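Local structure of probable glutathione S-transferase GSTU1 (Oryza sativa, 1OYJ) at residues Q19-E31 against I72-L86. The protein conjugates reduced glutathione to a wide range of exogenous and endogenous hydrophobic electrophiles, as a tau-class glutathione transferase. Residues are numbered along the deposited sequence; the frame is centred on the assembly and turned at random.
Sequences QRCRIAMAEKGLE and ILQYLDDAFPGTPHL
Lys-28 reaches across to the C-terminal part of helix 72-79 and the loop after it. Its side chain is extended to CE and then bends (chi4 -82°), bringing NZ among four oxygens. NZ forms a salt bridge with Asp-77 OD1 at 2.8 Å, on the anti lone pair. It also bonds Thr-83 OG1 at 2.8 Å and Pro-84 O at 3.0 Å. The bond to Leu-76 O is longer, 3.2 Å, and strongly bent (104° at the oxygen), as three hydrogens must serve four oxygens. Both carbonyls receive NZ from above their planes. The syn lone pair of Asp-77 OD1 takes the backbone N of Leu-86, linking lysine and returning chain. Thr-83 OG1 donates to Phe-80 O, beside the backbone bond from Thr-83 N that closes the type I turn. With an alanine in place of Lys-28, the Asp-77 charge would probably lose its mate, and Thr-83 OG1 and Pro-84 O a donor from helix 19-28.

The remaining side-chain contacts are mostly apolar. Leu-76 is a knob in the hole formed by Cys-21, Ala-24, Met-25 and Lys-28; its CD1 lies 3.7 Å from Met-25 CG. Ala-24 CB also meets Leu-73 CD2 and Leu-86 CD1. Cys-21 SG packs on Ile-72 CG2 at 3.6 Å. Beyond the Schellman motif at Gly-29, Leu-30 CD1 makes a CH-pi contact over one face of the Phe-80 ring, 3.9 Å from its centroid.

The two helices run nearly parallel, at 20°, with axes 9.9 Å apart. Leu-9 of strand 7-11 packs against Cys-21 and Met-25. Arg-20, close to the bound glutathione, makes a salt bridge with Asp-112 and a hydrogen bond to Ser-69, a glutathione-binding residue. This is the helix pair on one side of the sheet in the thioredoxin-like N-terminal domain of glutathione transferases.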
ATOM      1  N   GLN A  19      -9.525  -5.400 -12.721  1.00 20.35           N
ATOM      2  CA  GLN A  19     -10.647  -6.232 -12.368  1.00 20.45           C
ATOM      3  C   GLN A  19     -11.181  -5.989 -10.931  1.00 20.00           C
ATOM      4  O   GLN A  19     -12.360  -6.090 -10.707  1.00 18.60           O
ATOM      5  CB  GLN A  19     -10.321  -7.692 -12.610  1.00 19.78           C
ATOM      6  CG  GLN A  19     -10.274  -8.039 -14.147  1.00 22.57           C
ATOM      7  CD  GLN A  19      -9.503  -9.299 -14.371  1.00 23.93           C
ATOM      8  OE1 GLN A  19      -9.168  -9.935 -13.419  1.00 23.32           O
ATOM      9  NE2 GLN A  19      -9.179  -9.640 -15.630  1.00 18.58           N
ATOM     10  N   ARG A  20     -10.295  -5.706  -9.962  1.00 18.68           N
ATOM     11  CA  ARG A  20     -10.741  -5.316  -8.707  1.00 20.53           C
ATOM     12  C   ARG A  20     -11.771  -4.212  -8.760  1.00 20.24           C
ATOM     13  O   ARG A  20     -12.764  -4.284  -8.043  1.00 19.24           O
ATOM     14  CB  ARG A  20      -9.632  -4.825  -7.752  1.00 21.45           C
ATOM     15  CG  ARG A  20      -8.568  -5.804  -7.424  1.00 21.83           C
ATOM     16  CD  ARG A  20      -7.367  -5.179  -6.774  1.00 18.90           C
ATOM     17  NE  ARG A  20      -6.473  -6.168  -6.224  1.00 19.30           N
ATOM     18  CZ  ARG A  20      -5.346  -5.904  -5.608  1.00 21.04           C
ATOM     19  NH1 ARG A  20      -4.826  -4.676  -5.634  1.00 18.82           N
ATOM     20  NH2 ARG A  20      -4.707  -6.871  -4.990  1.00 17.47           N
ATOM     21  N   CYS A  21     -11.451  -3.154  -9.467  1.00 21.44           N
ATOM     22  CA  CYS A  21     -12.262  -1.999  -9.475  1.00 21.35           C
ATOM     23  C   CYS A  21     -13.547  -2.323 -10.255  1.00 20.43           C
ATOM     24  O   CYS A  21     -14.620  -1.808  -9.953  1.00 20.34           O
ATOM     25  CB  CYS A  21     -11.553  -0.868 -10.193  1.00 24.17           C
ATOM     26  SG  CYS A  21      -9.898  -0.524  -9.622  1.00 25.63           S
ATOM     27  N   ARG A  22     -13.438  -3.142 -11.303  1.00 18.54           N
ATOM     28  CA  ARG A  22     -14.693  -3.562 -12.005  1.00 20.66           C
ATOM     29  C   ARG A  22     -15.683  -4.286 -11.047  1.00 19.64           C
ATOM     30  O   ARG A  22     -16.915  -3.978 -11.074  1.00 20.11           O
ATOM     31  CB  ARG A  22     -14.468  -4.487 -13.238  1.00 19.86           C
ATOM     32  CG  ARG A  22     -13.652  -3.760 -14.401  1.00 23.00           C
ATOM     33  CD  ARG A  22     -13.102  -4.683 -15.512  1.00 24.59           C
ATOM     34  NE  ARG A  22     -11.687  -4.597 -15.678  1.00 24.90           N
ATOM     35  CZ  ARG A  22     -10.983  -5.451 -16.377  1.00 25.60           C
ATOM     36  NH1 ARG A  22      -9.681  -5.324 -16.428  1.00 26.38           N
ATOM     37  NH2 ARG A  22     -11.574  -6.470 -16.965  1.00 24.84           N
ATOM     38  N   ILE A  23     -15.172  -5.273 -10.316  1.00 17.77           N
ATOM     39  CA  ILE A  23     -16.006  -6.053  -9.376  1.00 19.13           C
ATOM     40  C   ILE A  23     -16.600  -5.155  -8.308  1.00 19.94           C
ATOM     41  O   ILE A  23     -17.746  -5.290  -7.963  1.00 22.77           O
ATOM     42  CB  ILE A  23     -15.150  -7.175  -8.784  1.00 17.78           C
ATOM     43  CG1 ILE A  23     -14.876  -8.198  -9.901  1.00 16.66           C
ATOM     44  CG2 ILE A  23     -15.750  -7.845  -7.569  1.00 18.84           C
ATOM     45  CD1 ILE A  23     -13.684  -9.123  -9.491  1.00 19.90           C
ATOM     46  N   ALA A  24     -15.784  -4.219  -7.781  1.00 20.78           N
ATOM     47  CA  ALA A  24     -16.255  -3.331  -6.726  1.00 19.67           C
ATOM     48  C   ALA A  24     -17.376  -2.391  -7.177  1.00 20.76           C
ATOM     49  O   ALA A  24     -18.399  -2.230  -6.474  1.00 20.99           O
ATOM     50  CB  ALA A  24     -15.114  -2.598  -6.133  1.00 20.34           C
ATOM     51  N   MET A  25     -17.244  -1.835  -8.376  1.00 20.13           N
ATOM     52  CA  MET A  25     -18.328  -1.080  -8.954  1.00 20.97           C
ATOM     53  C   MET A  25     -19.562  -1.938  -9.220  1.00 21.28           C
ATOM     54  O   MET A  25     -20.675  -1.558  -8.859  1.00 23.27           O
ATOM     55  CB  MET A  25     -17.832  -0.343 -10.224  1.00 19.98           C
ATOM     56  CG  MET A  25     -16.974   0.849  -9.832  1.00 22.87           C
ATOM     57  SD  MET A  25     -16.422   1.915 -11.168  1.00 24.75           S
ATOM     58  CE  MET A  25     -15.201   0.919 -12.060  1.00 23.84           C
ATOM     59  N   ALA A  26     -19.384  -3.114  -9.814  1.00 22.54           N
ATOM     60  CA  ALA A  26     -20.496  -4.016  -9.978  1.00 22.60           C
ATOM     61  C   ALA A  26     -21.177  -4.304  -8.661  1.00 22.46           C
ATOM     62  O   ALA A  26     -22.435  -4.276  -8.564  1.00 24.23           O
ATOM     63  CB  ALA A  26     -20.057  -5.292 -10.629  1.00 22.01           C
ATOM     64  N   GLU A  27     -20.406  -4.607  -7.653  1.00 23.00           N
ATOM     65  CA  GLU A  27     -20.969  -4.918  -6.301  1.00 21.64           C
ATOM     66  C   GLU A  27     -21.788  -3.779  -5.782  1.00 22.44           C
ATOM     67  O   GLU A  27     -22.757  -4.000  -5.040  1.00 19.48           O
ATOM     68  CB  GLU A  27     -19.902  -5.245  -5.251  1.00 22.70           C
ATOM     69  CG  GLU A  27     -19.330  -6.649  -5.328  1.00 22.35           C
ATOM     70  CD  GLU A  27     -20.369  -7.680  -5.017  1.00 29.89           C
ATOM     71  OE1 GLU A  27     -20.836  -7.750  -3.876  1.00 28.94           O
ATOM     72  OE2 GLU A  27     -20.710  -8.408  -5.928  1.00 29.49           O
ATOM     73  N   LYS A  28     -21.360  -2.570  -6.143  1.00 21.35           N
ATOM     74  CA  LYS A  28     -21.965  -1.376  -5.667  1.00 23.79           C
ATOM     75  C   LYS A  28     -23.123  -0.815  -6.520  1.00 23.16           C
ATOM     76  O   LYS A  28     -23.700   0.177  -6.177  1.00 22.42           O
ATOM     77  CB  LYS A  28     -20.871  -0.302  -5.465  1.00 23.92           C
ATOM     78  CG  LYS A  28     -19.949  -0.581  -4.257  1.00 21.95           C
ATOM     79  CD  LYS A  28     -18.742   0.353  -4.178  1.00 25.26           C
ATOM     80  CE  LYS A  28     -18.091   0.245  -2.760  1.00 24.53           C
ATOM     81  NZ  LYS A  28     -18.776   1.067  -1.707  1.00 25.31           N
ATOM     82  N   GLY A  29     -23.402  -1.442  -7.632  1.00 23.63           N
ATOM     83  CA  GLY A  29     -24.411  -0.936  -8.561  1.00 22.25           C
ATOM     84  C   GLY A  29     -23.927   0.281  -9.318  1.00 22.27           C
ATOM     85  O   GLY A  29     -24.736   1.033  -9.836  1.00 21.55           O
ATOM     86  N   LEU A  30     -22.630   0.521  -9.396  1.00 20.33           N
ATOM     87  CA  LEU A  30     -22.186   1.707 -10.067  1.00 21.25           C
ATOM     88  C   LEU A  30     -21.791   1.399 -11.531  1.00 21.60           C
ATOM     89  O   LEU A  30     -20.886   0.617 -11.746  1.00 20.71           O
ATOM     90  CB  LEU A  30     -20.966   2.279  -9.321  1.00 20.67           C
ATOM     91  CG  LEU A  30     -21.119   2.724  -7.869  1.00 25.62           C
ATOM     92  CD1 LEU A  30     -19.759   3.035  -7.271  1.00 28.20           C
ATOM     93  CD2 LEU A  30     -21.912   4.010  -7.899  1.00 25.92           C
ATOM     94  N   GLU A  31     -22.432   2.044 -12.512  1.00 20.74           N
ATOM     95  CA  GLU A  31     -22.177   1.772 -13.922  1.00 21.01           C
ATOM     96  C   GLU A  31     -21.004   2.585 -14.312  1.00 22.52           C
ATOM     97  O   GLU A  31     -20.855   3.721 -13.812  1.00 23.48           O
ATOM     98  CB  GLU A  31     -23.346   2.199 -14.802  1.00 21.16           C
ATOM     99  CG  GLU A  31     -24.639   1.443 -14.506  1.00 21.56           C
ATOM    100  CD  GLU A  31     -24.548  -0.073 -14.647  1.00 22.49           C
ATOM    101  OE1 GLU A  31     -23.722  -0.589 -15.441  1.00 23.47           O
ATOM    102  OE2 GLU A  31     -25.353  -0.766 -13.967  1.00 20.56           O
ATOM    103  N   ILE A  72      -8.390   3.127  -5.267  1.00 17.93           N
ATOM    104  CA  ILE A  72      -9.660   3.245  -5.957  1.00 18.53           C
ATOM    105  C   ILE A  72     -10.740   2.480  -5.146  1.00 18.49           C
ATOM    106  O   ILE A  72     -11.802   3.001  -4.905  1.00 20.95           O
ATOM    107  CB  ILE A  72      -9.565   2.668  -7.444  1.00 17.67           C
ATOM    108  CG1 ILE A  72      -8.653   3.529  -8.358  1.00 20.90           C
ATOM    109  CG2 ILE A  72     -10.907   2.510  -7.972  1.00 20.39           C
ATOM    110  CD1 ILE A  72      -8.051   2.781  -9.509  1.00 22.80           C
ATOM    111  N   LEU A  73     -10.418   1.272  -4.682  1.00 21.01           N
ATOM    112  CA  LEU A  73     -11.376   0.523  -3.849  1.00 20.80           C
ATOM    113  C   LEU A  73     -11.817   1.328  -2.593  1.00 22.08           C
ATOM    114  O   LEU A  73     -13.020   1.461  -2.320  1.00 24.24           O
ATOM    115  CB  LEU A  73     -10.830  -0.777  -3.417  1.00 21.22           C
ATOM    116  CG  LEU A  73     -10.514  -1.832  -4.434  1.00 23.34           C
ATOM    117  CD1 LEU A  73     -10.351  -3.185  -3.727  1.00 25.89           C
ATOM    118  CD2 LEU A  73     -11.550  -1.894  -5.469  1.00 22.48           C
ATOM    119  N   GLN A  74     -10.897   1.921  -1.887  1.00 20.50           N
ATOM    120  CA  GLN A  74     -11.277   2.697  -0.723  1.00 21.13           C
ATOM    121  C   GLN A  74     -12.047   3.936  -1.088  1.00 21.58           C
ATOM    122  O   GLN A  74     -13.039   4.344  -0.397  1.00 18.56           O
ATOM    123  CB  GLN A  74     -10.036   3.018   0.067  1.00 21.96           C
ATOM    124  CG  GLN A  74      -9.529   1.774   0.774  1.00 23.14           C
ATOM    125  CD  GLN A  74      -8.326   2.090   1.621  1.00 27.96           C
ATOM    126  OE1 GLN A  74      -8.461   2.369   2.780  1.00 25.50           O
ATOM    127  NE2 GLN A  74      -7.159   2.050   1.021  1.00 26.26           N
ATOM    128  N   TYR A  75     -11.697   4.454  -2.256  1.00 21.72           N
ATOM    129  CA  TYR A  75     -12.403   5.608  -2.784  1.00 23.19           C
ATOM    130  C   TYR A  75     -13.870   5.288  -3.074  1.00 23.66           C
ATOM    131  O   TYR A  75     -14.782   6.092  -2.775  1.00 23.84           O
ATOM    132  CB  TYR A  75     -11.655   6.233  -3.983  1.00 22.61           C
ATOM    133  CG  TYR A  75     -12.340   7.446  -4.618  1.00 23.04           C
ATOM    134  CD1 TYR A  75     -12.313   8.685  -3.997  1.00 25.76           C
ATOM    135  CD2 TYR A  75     -13.092   7.318  -5.789  1.00 23.11           C
ATOM    136  CE1 TYR A  75     -12.970   9.793  -4.573  1.00 26.89           C
ATOM    137  CE2 TYR A  75     -13.753   8.397  -6.350  1.00 21.56           C
ATOM    138  CZ  TYR A  75     -13.687   9.628  -5.750  1.00 25.75           C
ATOM    139  OH  TYR A  75     -14.333  10.684  -6.338  1.00 25.03           O
ATOM    140  N   LEU A  76     -14.115   4.132  -3.656  1.00 23.34           N
ATOM    141  CA  LEU A  76     -15.463   3.713  -3.988  1.00 23.20           C
ATOM    142  C   LEU A  76     -16.323   3.590  -2.706  1.00 24.34           C
ATOM    143  O   LEU A  76     -17.554   3.762  -2.792  1.00 26.75           O
ATOM    144  CB  LEU A  76     -15.480   2.448  -4.797  1.00 21.65           C
ATOM    145  CG  LEU A  76     -14.859   2.586  -6.179  1.00 24.68           C
ATOM    146  CD1 LEU A  76     -14.773   1.157  -6.856  1.00 24.41           C
ATOM    147  CD2 LEU A  76     -15.692   3.518  -6.983  1.00 26.85           C
ATOM    148  N   ASP A  77     -15.735   3.278  -1.548  1.00 23.24           N
ATOM    149  CA  ASP A  77     -16.499   3.363  -0.309  1.00 24.05           C
ATOM    150  C   ASP A  77     -16.659   4.861   0.065  1.00 25.22           C
ATOM    151  O   ASP A  77     -17.791   5.335   0.347  1.00 23.69           O
ATOM    152  CB  ASP A  77     -15.790   2.762   0.882  1.00 24.65           C
ATOM    153  CG  ASP A  77     -16.047   1.275   1.070  1.00 26.01           C
ATOM    154  OD1 ASP A  77     -16.842   0.655   0.283  1.00 25.41           O
ATOM    155  OD2 ASP A  77     -15.483   0.678   2.016  1.00 25.48           O
ATOM    156  N   ASP A  78     -15.549   5.604   0.064  1.00 23.08           N
ATOM    157  CA  ASP A  78     -15.599   6.968   0.610  1.00 24.56           C
ATOM    158  C   ASP A  78     -16.502   7.845  -0.192  1.00 25.04           C
ATOM    159  O   ASP A  78     -17.240   8.654   0.350  1.00 25.89           O
ATOM    160  CB  ASP A  78     -14.217   7.646   0.692  1.00 24.95           C
ATOM    161  CG  ASP A  78     -13.308   7.049   1.749  1.00 25.73           C
ATOM    162  OD1 ASP A  78     -12.078   7.290   1.621  1.00 24.04           O
ATOM    163  OD2 ASP A  78     -13.725   6.353   2.721  1.00 23.64           O
ATOM    164  N   ALA A  79     -16.425   7.712  -1.502  1.00 25.45           N
ATOM    165  CA  ALA A  79     -17.189   8.588  -2.378  1.00 26.58           C
ATOM    166  C   ALA A  79     -18.625   8.168  -2.573  1.00 26.70           C
ATOM    167  O   ALA A  79     -19.417   8.981  -2.985  1.00 28.93           O
ATOM    168  CB  ALA A  79     -16.504   8.697  -3.677  1.00 26.95           C
ATOM    169  N   PHE A  80     -18.981   6.930  -2.258  1.00 26.57           N
ATOM    170  CA  PHE A  80     -20.357   6.465  -2.460  1.00 26.55           C
ATOM    171  C   PHE A  80     -20.847   5.776  -1.227  1.00 26.66           C
ATOM    172  O   PHE A  80     -20.963   4.566  -1.222  1.00 24.27           O
ATOM    173  CB  PHE A  80     -20.357   5.483  -3.646  1.00 26.05           C
ATOM    174  CG  PHE A  80     -19.898   6.098  -4.937  1.00 25.41           C
ATOM    175  CD1 PHE A  80     -18.622   5.980  -5.364  1.00 26.71           C
ATOM    176  CD2 PHE A  80     -20.772   6.850  -5.699  1.00 28.70           C
ATOM    177  CE1 PHE A  80     -18.226   6.549  -6.555  1.00 29.89           C
ATOM    178  CE2 PHE A  80     -20.374   7.435  -6.862  1.00 27.38           C
ATOM    179  CZ  PHE A  80     -19.120   7.278  -7.295  1.00 26.52           C
ATOM    180  N   PRO A  81     -21.077   6.540  -0.149  1.00 28.35           N
ATOM    181  CA  PRO A  81     -21.401   5.995   1.172  1.00 28.61           C
ATOM    182  C   PRO A  81     -22.716   5.270   1.227  1.00 29.97           C
ATOM    183  O   PRO A  81     -22.961   4.505   2.177  1.00 29.93           O
ATOM    184  CB  PRO A  81     -21.451   7.254   2.055  1.00 29.88           C
ATOM    185  CG  PRO A  81     -21.922   8.248   1.094  1.00 30.16           C
ATOM    186  CD  PRO A  81     -20.996   8.008  -0.101  1.00 29.72           C
ATOM    187  N   GLY A  82     -23.558   5.490   0.228  1.00 29.69           N
ATOM    188  CA  GLY A  82     -24.815   4.769   0.168  1.00 30.82           C
ATOM    189  C   GLY A  82     -24.778   3.328  -0.381  1.00 30.41           C
ATOM    190  O   GLY A  82     -25.752   2.615  -0.189  1.00 30.96           O
ATOM    191  N   THR A  83     -23.684   2.926  -1.026  1.00 29.04           N
ATOM    192  CA  THR A  83     -23.527   1.585  -1.593  1.00 28.44           C
ATOM    193  C   THR A  83     -22.926   0.591  -0.604  1.00 28.54           C
ATOM    194  O   THR A  83     -22.321   0.995   0.374  1.00 28.31           O
ATOM    195  CB  THR A  83     -22.626   1.689  -2.818  1.00 29.00           C
ATOM    196  OG1 THR A  83     -21.271   2.121  -2.458  1.00 26.28           O
ATOM    197  CG2 THR A  83     -23.187   2.716  -3.798  1.00 27.02           C
ATOM    198  N   PRO A  84     -23.139  -0.709  -0.792  1.00 29.19           N
ATOM    199  CA  PRO A  84     -22.605  -1.674   0.153  1.00 28.95           C
ATOM    200  C   PRO A  84     -21.100  -1.474   0.267  1.00 27.60           C
ATOM    201  O   PRO A  84     -20.430  -1.270  -0.734  1.00 28.04           O
ATOM    202  CB  PRO A  84     -22.966  -3.038  -0.455  1.00 29.56           C
ATOM    203  CG  PRO A  84     -23.929  -2.780  -1.512  1.00 30.85           C
ATOM    204  CD  PRO A  84     -23.911  -1.352  -1.868  1.00 29.38           C
ATOM    205  N   HIS A  85     -20.596  -1.506   1.489  1.00 27.16           N
ATOM    206  CA  HIS A  85     -19.248  -1.105   1.810  1.00 27.29           C
ATOM    207  C   HIS A  85     -18.283  -2.284   1.715  1.00 25.39           C
ATOM    208  O   HIS A  85     -18.652  -3.415   1.993  1.00 25.38           O
ATOM    209  CB  HIS A  85     -19.195  -0.508   3.224  1.00 27.32           C
ATOM    210  CG  HIS A  85     -19.665  -1.459   4.280  1.00 32.57           C
ATOM    211  ND1 HIS A  85     -20.955  -1.457   4.754  1.00 37.69           N
ATOM    212  CD2 HIS A  85     -19.043  -2.506   4.886  1.00 37.96           C
ATOM    213  CE1 HIS A  85     -21.101  -2.449   5.623  1.00 39.39           C
ATOM    214  NE2 HIS A  85     -19.947  -3.080   5.744  1.00 36.53           N
ATOM    215  N   LEU A  86     -17.062  -2.011   1.309  1.00 23.38           N
ATOM    216  CA  LEU A  86     -16.012  -3.046   1.257  1.00 23.92           C
ATOM    217  C   LEU A  86     -15.313  -3.148   2.614  1.00 24.40           C
ATOM    218  O   LEU A  86     -14.859  -4.209   2.993  1.00 23.45           O
ATOM    219  CB  LEU A  86     -14.984  -2.712   0.178  1.00 23.75           C
ATOM    220  CG  LEU A  86     -15.498  -2.911  -1.242  1.00 22.53           C
ATOM    221  CD1 LEU A  86     -14.453  -2.367  -2.195  1.00 25.33           C
ATOM    222  CD2 LEU A  86     -15.847  -4.327  -1.468  1.00 23.56           C
TER